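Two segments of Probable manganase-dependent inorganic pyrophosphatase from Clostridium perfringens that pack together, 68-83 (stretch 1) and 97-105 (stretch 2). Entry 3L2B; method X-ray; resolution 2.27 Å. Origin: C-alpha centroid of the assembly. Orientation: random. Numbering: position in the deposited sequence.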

ATOM      1  N   ASP A  68      10.678   4.117   6.465  1.00 63.19           N
ATOM      2  CA  ASP A  68      12.043   3.989   5.939  1.00 63.63           C
ATOM      3  C   ASP A  68      12.134   4.485   4.503  1.00 62.50           C
ATOM      4  O   ASP A  68      11.805   3.754   3.565  1.00 61.88           O
ATOM      5  CB  ASP A  68      12.544   2.554   6.036  1.00 64.22           C
ATOM      6  CG  ASP A  68      14.072   2.464   5.918  1.00 67.26           C
ATOM      7  OD1 ASP A  68      14.647   3.182   5.062  1.00 69.24           O
ATOM      8  OD2 ASP A  68      14.702   1.694   6.679  1.00 70.51           O
ATOM      9  N   SER A  69      12.614   5.721   4.337  1.00 62.27           N
ATOM     10  CA  SER A  69      12.641   6.362   3.008  1.00 61.04           C
ATOM     11  C   SER A  69      13.798   5.785   2.188  1.00 59.61           C
ATOM     12  O   SER A  69      13.982   6.107   1.004  1.00 58.76           O
ATOM     13  CB  SER A  69      12.760   7.886   3.123  1.00 61.73           C
ATOM     14  OG  SER A  69      12.232   8.508   1.961  1.00 62.59           O
ATOM     15  N   ASN A  70      14.488   4.877   2.873  1.00 58.54           N
ATOM     16  CA  ASN A  70      15.702   4.197   2.469  1.00 57.40           C
ATOM     17  C   ASN A  70      15.430   2.724   2.047  1.00 55.40           C
ATOM     18  O   ASN A  70      16.350   1.927   1.843  1.00 55.55           O
ATOM     19  CB  ASN A  70      16.609   4.218   3.697  1.00 58.97           C
ATOM     20  CG  ASN A  70      18.050   4.183   3.365  1.00 60.32           C
ATOM     21  OD1 ASN A  70      18.650   3.114   3.386  1.00 62.12           O
ATOM     22  ND2 ASN A  70      18.644   5.349   3.083  1.00 58.24           N
ATOM     23  N   ILE A  71      14.160   2.362   1.911  1.00 53.06           N
ATOM     24  CA  ILE A  71      13.804   0.939   1.623  1.00 51.36           C
ATOM     25  C   ILE A  71      14.375   0.382   0.297  1.00 49.02           C
ATOM     26  O   ILE A  71      14.571  -0.830   0.168  1.00 47.47           O
ATOM     27  CB  ILE A  71      12.257   0.614   1.683  1.00 50.95           C
ATOM     28  CG1 ILE A  71      11.408   1.667   0.964  1.00 50.30           C
ATOM     29  CG2 ILE A  71      11.798   0.461   3.119  1.00 53.72           C
ATOM     30  CD1 ILE A  71      11.915   2.037  -0.400  1.00 49.21           C
ATOM     31  N   LEU A  72      14.639   1.254  -0.682  1.00 47.35           N
ATOM     32  CA  LEU A  72      15.207   0.780  -1.964  1.00 46.50           C
ATOM     33  C   LEU A  72      16.616   0.227  -1.700  1.00 47.41           C
ATOM     34  O   LEU A  72      17.015  -0.789  -2.269  1.00 46.71           O
ATOM     35  CB  LEU A  72      15.188   1.853  -3.071  1.00 45.64           C
ATOM     36  CG  LEU A  72      13.805   2.298  -3.586  1.00 44.88           C
ATOM     37  CD1 LEU A  72      13.923   3.302  -4.745  1.00 44.11           C
ATOM     38  CD2 LEU A  72      12.925   1.129  -4.033  1.00 44.68           C
ATOM     39  N   ALA A  73      17.320   0.865  -0.764  1.00 48.50           N
ATOM     40  CA  ALA A  73      18.686   0.462  -0.401  1.00 50.58           C
ATOM     41  C   ALA A  73      18.643  -0.817   0.406  1.00 51.33           C
ATOM     42  O   ALA A  73      19.339  -1.803   0.118  1.00 52.53           O
ATOM     43  CB  ALA A  73      19.392   1.571   0.409  1.00 51.13           C
ATOM     44  N   LYS A  74      17.797  -0.790   1.424  1.00 51.41           N
ATOM     45  CA  LYS A  74      17.706  -1.914   2.358  1.00 51.83           C
ATOM     46  C   LYS A  74      17.259  -3.170   1.642  1.00 50.74           C
ATOM     47  O   LYS A  74      17.579  -4.278   2.069  1.00 51.62           O
ATOM     48  CB  LYS A  74      16.746  -1.603   3.515  1.00 52.42           C
ATOM     49  CG  LYS A  74      17.299  -0.608   4.550  1.00 55.17           C
ATOM     50  CD  LYS A  74      16.514  -0.692   5.880  1.00 58.50           C
ATOM     51  CE  LYS A  74      17.334  -0.193   7.100  1.00 61.24           C
ATOM     52  NZ  LYS A  74      17.992   1.145   6.905  1.00 62.72           N
ATOM     53  N   SER A  75      16.506  -2.995   0.558  1.00 48.98           N
ATOM     54  CA  SER A  75      15.915  -4.130  -0.157  1.00 48.19           C
ATOM     55  C   SER A  75      16.704  -4.493  -1.401  1.00 48.27           C
ATOM     56  O   SER A  75      16.344  -5.407  -2.136  1.00 48.60           O
ATOM     57  CB  SER A  75      14.479  -3.803  -0.580  1.00 48.04           C
ATOM     58  OG  SER A  75      14.456  -2.779  -1.577  1.00 44.79           O
ATOM     59  N   ALA A  76      17.744  -3.727  -1.682  1.00 48.08           N
ATOM     60  CA  ALA A  76      18.470  -3.888  -2.948  1.00 47.96           C
ATOM     61  C   ALA A  76      17.530  -3.965  -4.151  1.00 46.07           C
ATOM     62  O   ALA A  76      17.755  -4.763  -5.056  1.00 46.19           O
ATOM     63  CB  ALA A  76      19.349  -5.164  -2.903  1.00 48.83           C
ATOM     64  N   THR A  77      16.473  -3.155  -4.160  1.00 43.91           N
ATOM     65  CA  THR A  77      15.550  -3.180  -5.301  1.00 42.32           C
ATOM     66  C   THR A  77      16.327  -2.940  -6.591  1.00 42.04           C
ATOM     67  O   THR A  77      17.216  -2.080  -6.668  1.00 42.72           O
ATOM     68  CB  THR A  77      14.383  -2.157  -5.168  1.00 42.02           C
ATOM     69  OG1 THR A  77      13.547  -2.523  -4.067  1.00 40.68           O
ATOM     70  CG2 THR A  77      13.515  -2.130  -6.447  1.00 40.22           C
ATOM     71  N   SER A  78      16.011  -3.744  -7.584  1.00 41.74           N
ATOM     72  CA  SER A  78      16.698  -3.717  -8.880  1.00 42.51           C
ATOM     73  C   SER A  78      16.131  -2.626  -9.741  1.00 42.08           C
ATOM     74  O   SER A  78      14.995  -2.213  -9.581  1.00 41.80           O
ATOM     75  CB  SER A  78      16.518  -5.042  -9.612  1.00 42.74           C
ATOM     76  OG  SER A  78      15.231  -5.067 -10.215  1.00 43.66           O
ATOM     77  N   LEU A  79      16.937  -2.177 -10.678  1.00 43.30           N
ATOM     78  CA  LEU A  79      16.504  -1.192 -11.669  1.00 43.41           C
ATOM     79  C   LEU A  79      15.382  -1.760 -12.528  1.00 43.72           C
ATOM     80  O   LEU A  79      14.432  -1.067 -12.867  1.00 43.95           O
ATOM     81  CB  LEU A  79      17.653  -0.775 -12.574  1.00 43.71           C
ATOM     82  CG  LEU A  79      17.247   0.321 -13.558  1.00 45.32           C
ATOM     83  CD1 LEU A  79      16.660   1.592 -12.820  1.00 38.12           C
ATOM     84  CD2 LEU A  79      18.426   0.668 -14.442  1.00 43.40           C
ATOM     85  N   ASP A  80      15.507  -3.024 -12.891  1.00 43.89           N
ATOM     86  CA  ASP A  80      14.440  -3.702 -13.678  1.00 44.37           C
ATOM     87  C   ASP A  80      13.047  -3.597 -13.025  1.00 42.15           C
ATOM     88  O   ASP A  80      12.029  -3.335 -13.679  1.00 40.89           O
ATOM     89  CB  ASP A  80      14.779  -5.186 -13.879  1.00 45.21           C
ATOM     90  CG  ASP A  80      15.895  -5.385 -14.902  1.00 50.33           C
ATOM     91  OD1 ASP A  80      15.923  -4.622 -15.886  1.00 55.95           O
ATOM     92  OD2 ASP A  80      16.751  -6.269 -14.705  1.00 55.12           O
ATOM     93  N   ASN A  81      13.028  -3.844 -11.725  1.00 40.67           N
ATOM     94  CA  ASN A  81      11.777  -3.842 -10.972  1.00 39.62           C
ATOM     95  C   ASN A  81      11.125  -2.468 -10.989  1.00 38.88           C
ATOM     96  O   ASN A  81       9.912  -2.335 -11.246  1.00 37.84           O
ATOM     97  CB  ASN A  81      11.995  -4.335  -9.540  1.00 39.10           C
ATOM     98  CG  ASN A  81      12.029  -5.839  -9.464  1.00 38.94           C
ATOM     99  OD1 ASN A  81      12.272  -6.501 -10.463  1.00 42.88           O
ATOM    100  ND2 ASN A  81      11.761  -6.387  -8.296  1.00 36.20           N
ATOM    101  N   ILE A  82      11.970  -1.461 -10.773  1.00 38.09           N
ATOM    102  CA  ILE A  82      11.549  -0.074 -10.784  1.00 37.78           C
ATOM    103  C   ILE A  82      11.063   0.285 -12.182  1.00 40.19           C
ATOM    104  O   ILE A  82       9.996   0.897 -12.341  1.00 40.06           O
ATOM    105  CB  ILE A  82      12.672   0.893 -10.354  1.00 37.16           C
ATOM    106  CG1 ILE A  82      13.017   0.705  -8.881  1.00 35.77           C
ATOM    107  CG2 ILE A  82      12.239   2.328 -10.550  1.00 37.28           C
ATOM    108  CD1 ILE A  82      14.377   1.320  -8.455  1.00 35.66           C
ATOM    109  N   LEU A  83      11.823  -0.120 -13.202  1.00 41.94           N
ATOM    110  CA  LEU A  83      11.415   0.168 -14.590  1.00 44.12           C
ATOM    111  C   LEU A  83      10.032  -0.410 -14.870  1.00 45.51           C
ATOM    112  O   LEU A  83       9.184   0.268 -15.436  1.00 47.30           O
ATOM    113  CB  LEU A  83      12.400  -0.371 -15.633  1.00 45.00           C
ATOM    114  CG  LEU A  83      13.687   0.431 -15.835  1.00 44.87           C
ATOM    115  CD1 LEU A  83      14.654  -0.345 -16.778  1.00 43.67           C
ATOM    116  CD2 LEU A  83      13.396   1.830 -16.364  1.00 42.21           C
ATOM    117  N   ARG A  97      26.458  -0.201 -10.701  1.00 60.18           N
ATOM    118  CA  ARG A  97      25.611  -0.009  -9.523  1.00 58.71           C
ATOM    119  C   ARG A  97      24.498  -1.042  -9.524  1.00 57.50           C
ATOM    120  O   ARG A  97      23.699  -1.097 -10.438  1.00 57.80           O
ATOM    121  CB  ARG A  97      25.031   1.421  -9.500  1.00 57.71           C
ATOM    122  CG  ARG A  97      23.902   1.615  -8.496  1.00 57.50           C
ATOM    123  CD  ARG A  97      23.374   3.059  -8.418  1.00 57.67           C
ATOM    124  NE  ARG A  97      24.405   4.052  -8.141  1.00 60.03           N
ATOM    125  CZ  ARG A  97      25.031   4.186  -6.977  1.00 61.42           C
ATOM    126  NH1 ARG A  97      24.771   3.371  -5.971  1.00 63.06           N
ATOM    127  NH2 ARG A  97      25.938   5.128  -6.822  1.00 63.04           N
ATOM    128  N   LYS A  98      24.432  -1.874  -8.506  1.00 57.10           N
ATOM    129  CA  LYS A  98      23.254  -2.748  -8.359  1.00 55.83           C
ATOM    130  C   LYS A  98      22.197  -2.049  -7.469  1.00 54.12           C
ATOM    131  O   LYS A  98      20.978  -2.266  -7.604  1.00 53.53           O
ATOM    132  CB  LYS A  98      23.660  -4.116  -7.796  1.00 56.91           C
ATOM    133  N   VAL A  99      22.674  -1.170  -6.593  1.00 53.17           N
ATOM    134  CA  VAL A  99      21.855  -0.669  -5.494  1.00 51.57           C
ATOM    135  C   VAL A  99      21.793   0.839  -5.461  1.00 50.08           C
ATOM    136  O   VAL A  99      22.797   1.511  -5.675  1.00 50.84           O
ATOM    137  CB  VAL A  99      22.371  -1.214  -4.138  1.00 52.44           C
ATOM    138  CG1 VAL A  99      21.566  -0.634  -2.992  1.00 51.40           C
ATOM    139  CG2 VAL A  99      22.261  -2.736  -4.129  1.00 52.82           C
ATOM    140  N   PHE A 100      20.590   1.342  -5.204  1.00 47.02           N
ATOM    141  CA  PHE A 100      20.317   2.770  -5.095  1.00 45.63           C
ATOM    142  C   PHE A 100      20.261   3.144  -3.619  1.00 45.39           C
ATOM    143  O   PHE A 100      19.327   2.787  -2.924  1.00 45.05           O
ATOM    144  CB  PHE A 100      19.010   3.108  -5.824  1.00 44.31           C
ATOM    145  CG  PHE A 100      19.032   2.694  -7.257  1.00 42.90           C
ATOM    146  CD1 PHE A 100      19.730   3.444  -8.178  1.00 42.10           C
ATOM    147  CD2 PHE A 100      18.428   1.509  -7.671  1.00 40.04           C
ATOM    148  CE1 PHE A 100      19.836   3.029  -9.521  1.00 44.90           C
ATOM    149  CE2 PHE A 100      18.506   1.091  -8.996  1.00 42.15           C
ATOM    150  CZ  PHE A 100      19.219   1.842  -9.930  1.00 42.86           C
ATOM    151  N   PRO A 101      21.281   3.849  -3.127  1.00 45.62           N
ATOM    152  CA  PRO A 101      21.508   3.767  -1.682  1.00 46.26           C
ATOM    153  C   PRO A 101      20.849   4.844  -0.808  1.00 45.95           C
ATOM    154  O   PRO A 101      20.796   4.693   0.417  1.00 46.51           O
ATOM    155  CB  PRO A 101      23.026   3.894  -1.579  1.00 46.94           C
ATOM    156  CG  PRO A 101      23.379   4.811  -2.697  1.00 47.80           C
ATOM    157  CD  PRO A 101      22.418   4.463  -3.829  1.00 46.24           C
ATOM    158  N   GLY A 102      20.377   5.926  -1.411  1.00 44.93           N
ATOM    159  CA  GLY A 102      19.829   7.032  -0.608  1.00 44.70           C
ATOM    160  C   GLY A 102      18.334   6.954  -0.363  1.00 43.73           C
ATOM    161  O   GLY A 102      17.744   5.887  -0.279  1.00 42.56           O
ATOM    162  N   LYS A 103      17.728   8.124  -0.290  1.00 43.71           N
ATOM    163  CA  LYS A 103      16.287   8.250  -0.064  1.00 43.04           C
ATOM    164  C   LYS A 103      15.568   8.721  -1.318  1.00 41.69           C
ATOM    165  O   LYS A 103      16.159   9.429  -2.139  1.00 41.53           O
ATOM    166  CB  LYS A 103      16.022   9.241   1.075  1.00 44.27           C
ATOM    167  CG  LYS A 103      16.542  10.701   0.849  1.00 45.49           C
ATOM    168  CD  LYS A 103      16.071  11.667   1.986  1.00 49.69           C
ATOM    169  CE  LYS A 103      16.746  13.076   1.946  1.00 51.12           C
ATOM    170  NZ  LYS A 103      18.219  13.033   1.616  1.00 51.74           N
ATOM    171  N   VAL A 104      14.292   8.325  -1.447  1.00 40.57           N
ATOM    172  CA  VAL A 104      13.408   8.856  -2.493  1.00 39.43           C
ATOM    173  C   VAL A 104      12.892  10.218  -2.068  1.00 40.28           C
ATOM    174  O   VAL A 104      12.486  10.407  -0.958  1.00 40.82           O
ATOM    175  CB  VAL A 104      12.196   7.966  -2.802  1.00 39.17           C
ATOM    176  CG1 VAL A 104      11.457   8.504  -4.051  1.00 36.03           C
ATOM    177  CG2 VAL A 104      12.622   6.525  -3.013  1.00 37.09           C
ATOM    178  N   VAL A 105      12.944  11.158  -2.982  1.00 40.72           N
ATOM    179  CA  VAL A 105      12.598  12.520  -2.710  1.00 41.96           C
ATOM    180  C   VAL A 105      12.003  13.120  -3.958  1.00 42.97           C
ATOM    181  O   VAL A 105      12.529  12.948  -5.076  1.00 43.97           O
ATOM    182  CB  VAL A 105      13.830  13.362  -2.314  1.00 42.46           C
ATOM    183  CG1 VAL A 105      13.464  14.853  -2.258  1.00 44.41           C
ATOM    184  CG2 VAL A 105      14.366  12.946  -0.958  1.00 42.78           C
TER
HETATM  185  O   HOH W   1      18.377  -0.641  -4.720  1.00 48.02           O
HETATM  186  O   HOH W   2      19.859  -4.449  -6.672  1.00 51.37           O
HETATM  187  O   HOH W   3      19.586  -2.608  -9.922  1.00 49.58           O

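The two stretches run antiparallel in register, Asn70 beside Lys103, Ala73 beside Pro101 and Ala76 beside Val99, so a short helix, its Schellman turn and the start of a second helix lie along a mostly extended strip. The main bump is Phe100. Its ring enters a hollow formed where the turn meets the second helix: Leu79 CD1 lies 3.9 Å from CZ of Phe100, Ile82 CD1 lies 4.1 Å from its CD2, and the backbone of Thr77 and Ser78 meets the ring edge. Ser78 caps that helix by accepting from Asn81 N (Ser78 OG to Asn81 N, 2.9 Å).

The backbones come closest at Ala73, whose CA is 4.5 Å from Pro101 CA. At Ala73 the methyl CB sits 3.4 Å from Pro101 O, and CA lies 3.5 Å from Phe100 O. Farther along, Ala76 CB touches Val99 CG2 at 4.0 Å, while Leu72 CD1 meets Val104 CG2 at 3.9 Å.

Direct polar bonding is sparse: Val104 N donates a weak hydrogen bond to Ser69 O (3.3 Å), which also receives a CA-H contact from Lys103 CA at 3.3 Å. Three waters bridge the backbones, two of them at Lys98, where the stretches separate. Water 1 donates to Leu72 O and Thr77 O and accepts from Phe100 N, satisfying peptide groups beside the buried ring; waters 2 and 3 both donate to Lys98 O, linking it to Ala76 O and Leu79 N.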